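Side-chain contact in putative monooxygenase Rv0793 (Mycobacterium tuberculosis, PDB 1Y0H), which is a homodimer and putative monooxygenase that might take part in antibiotic biosynthesis or scavenge reactive oxygen species: residues I63-D66 / E67-G70. Sequence-based numbering, arbitrary orientation. Where two conformers were deposited one is given.
Sequences IALD and EHRG. With ACT (acetate ion), chain C.
The amides of E67, H68 and R69 each donate to the carbonyl four residues back, on I63, A64 and L65, in regular alpha-helical steps, and G70 N adds a weak bond to D66 O (3.2 Å, 122°). In L65 and R69, an i, i+4 pair joining an aliphatic branch to a charged plane, the arginine chain runs extended from CG to NE and crosses the leucine obliquely, laying one face of its guanidinium on L65 CD2, which stands 3.9 Å above the guanidinium plane, over its centre. L65 CD1 adds a contact with R69 NE at 3.9 Å. D66 OD1 remains 4.7 Å from R69 NH1 and instead forms a salt bridge with R62, one turn earlier. H68, its CG anti to the backbone N (chi1 171°), keeps CD2 4.3 Å from L65 CD1 and is gripped at both nitrogens: ND1 by E36, NE2 by an oxygen of an acetate, probably from the crystallisation liquor, at 2.7 Å (160°). Y42 also bonds to that acetate. Helix 62-69 lies against the antiparallel sheet of this ferredoxin-like fold, L65 touching V6, V8 and Y59 on strands 6-12 and 53-59, while H68 reaches M29 and T33 of helix 19-35.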
ATOM      1  N   ILE A  63       0.158 -18.758   0.103  1.00 12.02           N
ATOM      2  CA  ILE A  63      -0.352 -19.755   1.042  1.00 12.14           C
ATOM      3  C   ILE A  63      -0.597 -19.109   2.413  1.00 11.54           C
ATOM      4  O   ILE A  63      -1.613 -19.359   3.036  1.00 12.34           O
ATOM      5  CB  ILE A  63       0.613 -20.947   1.170  1.00 11.81           C
ATOM      6  CG1 ILE A  63       0.623 -21.733  -0.151  1.00 11.45           C
ATOM      7  CG2 ILE A  63       0.239 -21.861   2.324  1.00 13.46           C
ATOM      8  CD1 ILE A  63       1.937 -22.414  -0.420  1.00 13.30           C
ATOM      9  N   ALA A  64       0.338 -18.265   2.842  1.00 11.73           N
ATOM     10  CA  ALA A  64       0.227 -17.559   4.124  1.00 10.94           C
ATOM     11  C   ALA A  64      -0.963 -16.610   4.152  1.00 11.57           C
ATOM     12  O   ALA A  64      -1.612 -16.467   5.187  1.00 11.53           O
ATOM     13  CB  ALA A  64       1.522 -16.801   4.445  1.00 11.46           C
ATOM     14  N   LEU A  65      -1.226 -15.955   3.022  1.00 11.14           N
ATOM     15  CA  LEU A  65      -2.407 -15.083   2.890  1.00 11.02           C
ATOM     16  C   LEU A  65      -3.676 -15.924   2.989  1.00 11.76           C
ATOM     17  O   LEU A  65      -4.646 -15.511   3.599  1.00 11.47           O
ATOM     18  CB  LEU A  65      -2.373 -14.305   1.571  1.00 11.05           C
ATOM     19  CG  LEU A  65      -3.608 -13.471   1.246  1.00 11.18           C
ATOM     20  CD1 LEU A  65      -3.819 -12.460   2.365  1.00 10.50           C
ATOM     21  CD2 LEU A  65      -3.447 -12.784  -0.105  1.00 11.77           C
ATOM     22  N   ASP A  66      -3.674 -17.103   2.374  1.00 12.48           N
ATOM     23  CA  ASP A  66      -4.824 -17.979   2.472  1.00 13.41           C
ATOM     24  C   ASP A  66      -5.046 -18.413   3.913  1.00 13.54           C
ATOM     25  O   ASP A  66      -6.180 -18.437   4.386  1.00 14.11           O
ATOM     26  CB  ASP A  66      -4.654 -19.174   1.534  1.00 14.19           C
ATOM     27  CG  ASP A  66      -4.641 -18.753   0.075  1.00 16.59           C
ATOM     28  OD1 ASP A  66      -5.137 -17.645  -0.226  1.00 21.29           O
ATOM     29  OD2 ASP A  66      -4.129 -19.518  -0.782  1.00 20.68           O
ATOM     30  N   GLU A  67      -3.962 -18.720   4.621  1.00 13.81           N
ATOM     31  CA  GLU A  67      -4.066 -19.070   6.051  1.00 14.37           C
ATOM     32  C   GLU A  67      -4.665 -17.912   6.856  1.00 14.17           C
ATOM     33  O   GLU A  67      -5.508 -18.120   7.733  1.00 14.34           O
ATOM     34  CB  GLU A  67      -2.700 -19.483   6.608  1.00 15.10           C
ATOM     35  CG  GLU A  67      -2.078 -20.714   5.958  0.65 17.64           C
ATOM     36  CD  GLU A  67      -2.612 -22.040   6.496  0.65 20.26           C
ATOM     37  OE1 GLU A  67      -1.986 -23.081   6.197  0.65 23.74           O
ATOM     38  OE2 GLU A  67      -3.639 -22.056   7.214  0.65 23.34           O
ATOM     39  N   HIS A  68      -4.251 -16.690   6.532  1.00 13.42           N
ATOM     40  CA  HIS A  68      -4.747 -15.496   7.218  1.00 12.98           C
ATOM     41  C   HIS A  68      -6.258 -15.373   7.041  1.00 13.26           C
ATOM     42  O   HIS A  68      -6.987 -15.092   7.989  1.00 12.93           O
ATOM     43  CB  HIS A  68      -4.034 -14.261   6.658  1.00 12.87           C
ATOM     44  CG  HIS A  68      -4.603 -12.960   7.131  1.00 12.52           C
ATOM     45  ND1 HIS A  68      -4.606 -12.587   8.457  1.00 13.07           N
ATOM     46  CD2 HIS A  68      -5.179 -11.940   6.450  1.00 12.19           C
ATOM     47  CE1 HIS A  68      -5.158 -11.390   8.574  1.00 12.75           C
ATOM     48  NE2 HIS A  68      -5.513 -10.976   7.371  1.00 12.10           N
ATOM     49  N   ARG A  69      -6.697 -15.571   5.806  1.00 13.43           N
ATOM     50  CA  ARG A  69      -8.099 -15.432   5.442  1.00 14.72           C
ATOM     51  C   ARG A  69      -8.992 -16.523   6.025  1.00 15.04           C
ATOM     52  O   ARG A  69     -10.215 -16.405   5.962  1.00 15.53           O
ATOM     53  CB  ARG A  69      -8.228 -15.381   3.927  1.00 14.87           C
ATOM     54  CG  ARG A  69      -7.738 -14.077   3.345  1.00 16.10           C
ATOM     55  CD  ARG A  69      -7.684 -14.166   1.836  1.00 18.61           C
ATOM     56  NE  ARG A  69      -7.527 -12.840   1.264  1.00 22.27           N
ATOM     57  CZ  ARG A  69      -7.402 -12.579  -0.034  1.00 22.31           C
ATOM     58  NH1 ARG A  69      -7.395 -13.557  -0.924  1.00 23.49           N
ATOM     59  NH2 ARG A  69      -7.280 -11.319  -0.430  1.00 23.62           N
ATOM     60  N   GLY A  70      -8.386 -17.582   6.570  1.00 15.59           N
ATOM     61  CA  GLY A  70      -9.137 -18.641   7.250  1.00 16.22           C
ATOM     62  C   GLY A  70      -9.089 -18.582   8.769  1.00 16.49           C
ATOM     63  O   GLY A  70      -9.681 -19.432   9.457  1.00 17.42           O
TER
HETATM   64  C   ACT C 301      -7.391  -7.758   6.752  1.00 20.44           C
HETATM   65  O   ACT C 301      -6.559  -8.440   7.385  1.00 19.69           O
HETATM   66  OXT ACT C 301      -7.305  -7.770   5.498  1.00 21.20           O
HETATM   67  CH3 ACT C 301      -8.430  -6.961   7.474  1.00 20.19           C